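Local structure of coenzyme F420-dependent N(5),N(10)-methenyltetrahydromethanopterin reductase-related protein (Desulfurobacterium thermolithotrophum DSM 11699, 6HUZ) at residues A215-L228 and S273-V285. The protein is a bacterial paralog of [Fe]-hydrogenase that uses tetrahydrofolate derivatives as substrates and binds an iron-guanylylpyridinol cofactor when reconstituted with it. Residues are numbered along the deposited sequence; the frame is centred on the assembly and turned at random.
Sequences AGAIEYYKVSRDIL and SMILDKNEQPLTV. With GUE (5,10-Methenyltetrahydrofolate), chain C.
Val223 sits at the apolar centre, with CG1 3.9 Å from Met274 CE and 4.0 Å from Leu276 CD1. Val223 CG2 sits over the face of the Gln281 amide, 3.4 Å from its CD. Toward the end of helix 207-228, Leu228 lays CD1 against Met274 CE and CD2 3.6 Å from Leu276 CD1, while Ile227 sets CG2 against Leu276 CB, the side chains running oppositely. Met274, folded back by two turns near -60°, keeps CE here and SD and CG beside the pterin of methenyltetrahydrofolate, whose N8 donates to Ser273 O. In this all-helical region the ligand is also hydrogen-bonded to Thr230 and to Lys17 and Gly203 of the second subunit.

Outward from Val223, the amide of Gln281, the N-cap of helix 282-292, ties loop 274-277 to the helix start: OE1 accepts from Leu276 N and Asp277 N, and NE2 donates to Met274 O and Thr284 OG1. Glu219 holds the polar edge. A chi1 of -177° swings CG away from the backbone N, and the outstretched chain carries the carboxylate to that helix start. OE2 takes Leu283 N on its syn lone pair, and Glu219 OE1 accepts from Thr284 N at 2.8 Å and, on its anti lone pair, from Thr284 OG1 at 2.7 Å. A glutamine here would probably leave one donor without an acceptor and set an NH2 against a backbone N-H. Buried and gripped by three donors, the carboxylate is likely to be stabilised as the anion.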
loop_
_atom_site.group_PDB
_atom_site.type_symbol
_atom_site.label_atom_id
_atom_site.label_comp_id
_atom_site.label_asym_id
_atom_site.label_seq_id
_atom_site.Cartn_x
_atom_site.Cartn_y
_atom_site.Cartn_z
ATOM N N ALA A 215 10.499 0.150 -1.103
ATOM C CA ALA A 215 11.648 0.984 -1.507
ATOM C C ALA A 215 11.177 2.442 -1.701
ATOM O O ALA A 215 11.911 3.351 -1.359
ATOM C CB ALA A 215 12.256 0.471 -2.799
ATOM N N GLY A 216 9.985 2.636 -2.284
ATOM C CA GLY A 216 9.412 3.961 -2.497
ATOM C C GLY A 216 9.142 4.677 -1.185
ATOM O O GLY A 216 9.333 5.889 -1.092
ATOM N N ALA A 217 8.701 3.940 -0.149
ATOM C CA ALA A 217 8.432 4.530 1.176
ATOM C C ALA A 217 9.732 4.955 1.816
ATOM O O ALA A 217 9.764 5.975 2.510
ATOM C CB ALA A 217 7.733 3.531 2.077
ATOM N N ILE A 218 10.801 4.182 1.612
ATOM C CA ILE A 218 12.080 4.563 2.213
ATOM C C ILE A 218 12.607 5.779 1.446
ATOM O O ILE A 218 13.160 6.686 2.055
ATOM C CB ILE A 218 13.078 3.395 2.199
ATOM C CG1 ILE A 218 12.513 2.196 3.002
ATOM C CG2 ILE A 218 14.433 3.845 2.760
ATOM C CD1 ILE A 218 12.079 2.525 4.432
ATOM N N GLU A 219 12.409 5.811 0.134
ATOM C CA GLU A 219 12.869 6.962 -0.628
ATOM C C GLU A 219 12.143 8.225 -0.124
ATOM O O GLU A 219 12.781 9.244 0.106
ATOM C CB GLU A 219 12.638 6.757 -2.129
ATOM C CG GLU A 219 13.184 7.916 -2.954
ATOM C CD GLU A 219 13.387 7.602 -4.423
ATOM O OE1 GLU A 219 12.829 8.346 -5.262
ATOM O OE2 GLU A 219 14.103 6.621 -4.739
ATOM N N TYR A 220 10.827 8.140 0.092
ATOM C CA TYR A 220 10.042 9.272 0.579
ATOM C C TYR A 220 10.476 9.639 2.008
ATOM O O TYR A 220 10.507 10.807 2.367
ATOM C CB TYR A 220 8.534 8.951 0.490
ATOM C CG TYR A 220 7.705 9.847 1.361
ATOM C CD1 TYR A 220 7.593 11.209 1.085
ATOM C CD2 TYR A 220 7.060 9.351 2.491
ATOM C CE1 TYR A 220 6.863 12.055 1.911
ATOM C CE2 TYR A 220 6.340 10.197 3.337
ATOM C CZ TYR A 220 6.246 11.547 3.042
ATOM O OH TYR A 220 5.551 12.384 3.877
ATOM N N TYR A 221 10.817 8.657 2.823
ATOM C CA TYR A 221 11.276 8.940 4.179
ATOM C C TYR A 221 12.594 9.742 4.108
ATOM O O TYR A 221 12.768 10.713 4.852
ATOM C CB TYR A 221 11.503 7.603 4.935
ATOM C CG TYR A 221 12.390 7.742 6.141
ATOM C CD1 TYR A 221 11.867 8.086 7.375
ATOM C CD2 TYR A 221 13.759 7.531 6.050
ATOM C CE1 TYR A 221 12.678 8.227 8.491
ATOM C CE2 TYR A 221 14.583 7.675 7.159
ATOM C CZ TYR A 221 14.038 8.034 8.377
ATOM O OH TYR A 221 14.823 8.170 9.492
ATOM N N LYS A 222 13.537 9.336 3.225
ATOM C CA LYS A 222 14.825 10.074 3.119
ATOM C C LYS A 222 14.609 11.524 2.631
ATOM O O LYS A 222 15.247 12.441 3.145
ATOM C CB LYS A 222 15.798 9.326 2.196
ATOM C CG LYS A 222 16.471 8.133 2.881
ATOM C CD LYS A 222 16.735 6.991 1.921
ATOM C CE LYS A 222 17.661 7.352 0.792
ATOM N NZ LYS A 222 17.257 6.685 -0.468
ATOM N N VAL A 223 13.706 11.741 1.648
ATOM C CA VAL A 223 13.425 13.106 1.163
ATOM C C VAL A 223 12.808 13.901 2.315
ATOM O O VAL A 223 13.161 15.048 2.534
ATOM C CB VAL A 223 12.462 13.105 -0.048
ATOM C CG1 VAL A 223 12.048 14.537 -0.415
ATOM C CG2 VAL A 223 13.096 12.420 -1.246
ATOM N N SER A 224 11.872 13.295 3.055
ATOM C CA SER A 224 11.214 13.959 4.199
ATOM C C SER A 224 12.191 14.351 5.317
ATOM O O SER A 224 12.121 15.460 5.832
ATOM C CB SER A 224 10.144 13.041 4.787
ATOM O OG SER A 224 9.076 12.971 3.862
ATOM N N ARG A 225 13.079 13.437 5.687
ATOM C CA ARG A 225 14.080 13.627 6.739
ATOM C C ARG A 225 15.129 14.663 6.354
ATOM O O ARG A 225 15.451 15.550 7.155
ATOM C CB ARG A 225 14.783 12.258 7.015
ATOM C CG ARG A 225 16.039 12.261 7.927
ATOM C CD ARG A 225 16.876 10.957 7.807
ATOM N NE ARG A 225 17.617 10.873 6.539
ATOM C CZ ARG A 225 18.230 9.789 6.066
ATOM N NH1 ARG A 225 18.215 8.656 6.755
ATOM N NH2 ARG A 225 18.862 9.831 4.896
ATOM N N ASP A 226 15.679 14.548 5.140
ATOM C CA ASP A 226 16.757 15.436 4.675
ATOM C C ASP A 226 16.389 16.703 3.946
ATOM O O ASP A 226 17.117 17.662 4.092
ATOM C CB ASP A 226 17.694 14.702 3.714
ATOM C CG ASP A 226 18.317 13.444 4.251
ATOM O OD1 ASP A 226 18.381 13.297 5.495
ATOM O OD2 ASP A 226 18.733 12.596 3.431
ATOM N N ILE A 227 15.343 16.705 3.111
ATOM C CA ILE A 227 15.024 17.892 2.334
ATOM C C ILE A 227 13.836 18.675 2.877
ATOM O O ILE A 227 13.966 19.878 3.061
ATOM C CB ILE A 227 14.850 17.469 0.846
ATOM C CG1 ILE A 227 16.145 16.771 0.330
ATOM C CG2 ILE A 227 14.527 18.670 0.010
ATOM C CD1 ILE A 227 16.058 16.107 -1.018
ATOM N N LEU A 228 12.686 18.033 3.127
ATOM C CA LEU A 228 11.543 18.777 3.653
ATOM C C LEU A 228 11.758 19.150 5.118
ATOM O O LEU A 228 11.239 20.172 5.573
ATOM C CB LEU A 228 10.274 17.936 3.545
ATOM C CG LEU A 228 9.856 17.638 2.107
ATOM C CD1 LEU A 228 8.583 16.819 2.095
ATOM C CD2 LEU A 228 9.679 18.957 1.332
ATOM N N SER A 273 6.334 18.352 -7.943
ATOM C CA SER A 273 6.785 19.192 -6.840
ATOM C C SER A 273 7.494 18.418 -5.741
ATOM O O SER A 273 7.965 19.022 -4.785
ATOM C CB SER A 273 5.631 20.011 -6.292
ATOM O OG SER A 273 5.299 21.020 -7.226
ATOM N N MET A 274 7.588 17.095 -5.873
ATOM C CA MET A 274 8.292 16.310 -4.859
ATOM C C MET A 274 9.596 15.754 -5.444
ATOM O O MET A 274 10.273 14.945 -4.796
ATOM C CB MET A 274 7.362 15.239 -4.287
ATOM C CG MET A 274 6.421 15.773 -3.205
ATOM S SD MET A 274 7.275 16.422 -1.700
ATOM C CE MET A 274 8.187 14.893 -1.140
ATOM N N ILE A 275 9.975 16.193 -6.680
ATOM C CA ILE A 275 11.241 15.784 -7.299
ATOM C C ILE A 275 12.186 16.894 -6.801
ATOM O O ILE A 275 12.378 17.909 -7.481
ATOM C CB ILE A 275 11.148 15.710 -8.846
ATOM C CG1 ILE A 275 10.169 14.604 -9.270
ATOM C CG2 ILE A 275 12.515 15.474 -9.479
ATOM C CD1 ILE A 275 9.751 14.686 -10.754
ATOM N N LEU A 276 12.722 16.723 -5.585
ATOM C CA LEU A 276 13.577 17.740 -4.949
ATOM C C LEU A 276 15.093 17.497 -5.060
ATOM O O LEU A 276 15.845 18.467 -5.011
ATOM C CB LEU A 276 13.136 17.935 -3.494
ATOM C CG LEU A 276 11.652 18.314 -3.335
ATOM C CD1 LEU A 276 11.176 18.140 -1.893
ATOM C CD2 LEU A 276 11.389 19.719 -3.813
ATOM N N ASP A 277 15.544 16.239 -5.229
ATOM C CA ASP A 277 16.975 15.924 -5.394
ATOM C C ASP A 277 17.049 14.747 -6.345
ATOM O O ASP A 277 17.034 13.588 -5.908
ATOM C CB ASP A 277 17.662 15.586 -4.054
ATOM C CG ASP A 277 19.168 15.356 -4.173
ATOM O OD1 ASP A 277 19.676 15.284 -5.317
ATOM O OD2 ASP A 277 19.836 15.251 -3.125
ATOM N N LYS A 278 17.114 15.039 -7.649
ATOM C CA LYS A 278 17.154 14.014 -8.685
ATOM C C LYS A 278 18.127 12.881 -8.391
ATOM O O LYS A 278 17.752 11.721 -8.556
ATOM C CB LYS A 278 17.459 14.632 -10.050
ATOM C CG LYS A 278 16.280 15.391 -10.640
ATOM C CD LYS A 278 16.732 16.366 -11.726
ATOM C CE LYS A 278 15.969 17.675 -11.714
ATOM N NZ LYS A 278 14.879 17.702 -12.726
ATOM N N ASN A 279 19.368 13.198 -7.957
ATOM C CA ASN A 279 20.345 12.147 -7.664
ATOM C C ASN A 279 19.923 11.224 -6.524
ATOM O O ASN A 279 20.230 10.030 -6.568
ATOM C CB ASN A 279 21.733 12.733 -7.379
ATOM C CG ASN A 279 22.538 13.015 -8.633
ATOM O OD1 ASN A 279 22.400 12.335 -9.666
ATOM N ND2 ASN A 279 23.404 14.026 -8.573
ATOM N N GLU A 280 19.216 11.747 -5.518
ATOM C CA GLU A 280 18.792 10.920 -4.382
ATOM C C GLU A 280 17.381 10.365 -4.498
ATOM O O GLU A 280 16.890 9.743 -3.544
ATOM C CB GLU A 280 18.966 11.711 -3.075
ATOM C CG GLU A 280 20.414 11.758 -2.617
ATOM C CD GLU A 280 20.934 10.385 -2.240
ATOM O OE1 GLU A 280 21.774 9.839 -2.992
ATOM O OE2 GLU A 280 20.485 9.846 -1.202
ATOM N N GLN A 281 16.721 10.554 -5.651
ATOM C CA GLN A 281 15.365 10.035 -5.824
ATOM C C GLN A 281 15.209 9.171 -7.082
ATOM O O GLN A 281 14.392 9.507 -7.937
ATOM C CB GLN A 281 14.354 11.192 -5.866
ATOM C CG GLN A 281 14.245 11.940 -4.562
ATOM C CD GLN A 281 13.183 12.998 -4.634
ATOM O OE1 GLN A 281 13.482 14.192 -4.616
ATOM N NE2 GLN A 281 11.917 12.595 -4.713
ATOM N N PRO A 282 15.948 8.047 -7.202
ATOM C CA PRO A 282 15.813 7.179 -8.401
ATOM C C PRO A 282 14.399 6.685 -8.702
ATOM O O PRO A 282 13.972 6.733 -9.840
ATOM C CB PRO A 282 16.700 5.972 -8.073
ATOM C CG PRO A 282 17.023 6.090 -6.627
ATOM C CD PRO A 282 16.956 7.514 -6.267
ATOM N N LEU A 283 13.689 6.174 -7.700
ATOM C CA LEU A 283 12.333 5.691 -7.946
ATOM C C LEU A 283 11.362 6.803 -8.313
ATOM O O LEU A 283 10.552 6.604 -9.208
ATOM C CB LEU A 283 11.802 4.919 -6.730
ATOM C CG LEU A 283 12.438 3.556 -6.483
ATOM C CD1 LEU A 283 11.931 2.955 -5.187
ATOM C CD2 LEU A 283 12.185 2.600 -7.640
ATOM N N THR A 284 11.429 7.980 -7.655
ATOM C CA THR A 284 10.477 9.060 -7.991
ATOM C C THR A 284 10.647 9.420 -9.462
ATOM O O THR A 284 9.687 9.461 -10.260
ATOM C CB THR A 284 10.749 10.322 -7.146
ATOM O OG1 THR A 284 10.801 10.005 -5.758
ATOM C CG2 THR A 284 9.696 11.403 -7.370
ATOM N N VAL A 285 11.902 9.648 -9.834
ATOM C CA VAL A 285 12.203 10.003 -11.216
ATOM C C VAL A 285 11.780 8.900 -12.198
ATOM O O VAL A 285 11.198 9.192 -13.248
ATOM C CB VAL A 285 13.700 10.334 -11.304
ATOM C CG1 VAL A 285 14.212 10.139 -12.708
ATOM C CG2 VAL A 285 13.963 11.758 -10.818
HETATM N N1 GUE C . 4.497 18.651 -3.512
HETATM C C2 GUE C . 3.231 18.176 -3.367
HETATM N N3 GUE C . 2.541 18.272 -2.225
HETATM C C4 GUE C . 3.015 18.849 -1.135
HETATM C C6 GUE C . 6.042 21.091 -0.531
HETATM C "C1'" GUE C . 6.356 20.533 5.882
HETATM C "C2'" GUE C . 5.799 19.396 5.283
HETATM C "C3'" GUE C . 5.711 19.304 3.890
HETATM C "C4'" GUE C . 6.157 20.356 3.074
HETATM C "C5'" GUE C . 6.689 21.503 3.687
HETATM O O4 GUE C . 2.306 18.917 -0.108
HETATM C C4A GUE C . 4.375 19.424 -1.220
HETATM N N5 GUE C . 5.112 20.021 -0.196
HETATM C C7 GUE C . 7.020 20.416 -1.486
HETATM N N8 GUE C . 6.350 19.777 -2.615
HETATM C C8A GUE C . 5.096 19.279 -2.486
HETATM N N2 GUE C . 2.682 17.550 -4.437
HETATM C C9 GUE C . 6.796 21.222 0.801
HETATM N N10 GUE C . 6.015 20.340 1.665
HETATM C "C6'" GUE C . 6.790 21.580 5.075
HETATM C C11 GUE C . 6.459 20.647 7.388
HETATM O O11 GUE C . 6.382 19.651 8.091
HETATM N N GUE C . 6.608 21.862 7.931
HETATM C CA GUE C . 6.539 22.092 9.375
HETATM C C GUE C . 5.487 23.124 9.731
HETATM O OX1 GUE C . 5.179 24.006 8.888
HETATM O OX2 GUE C . 4.934 23.078 10.853
HETATM C CB GUE C . 7.906 22.467 9.957
HETATM C CG GUE C . 9.037 22.485 8.922
HETATM C CD GUE C . 10.356 22.991 9.492
HETATM O OE1 GUE C . 11.404 22.344 9.221
HETATM O OE2 GUE C . 10.354 24.039 10.193
HETATM C C1 GUE C . 5.152 19.647 1.024
HETATM O O HOH W 1 15.917 9.920 -0.954
HETATM O O HOH W 2 17.992 7.228 -2.968
#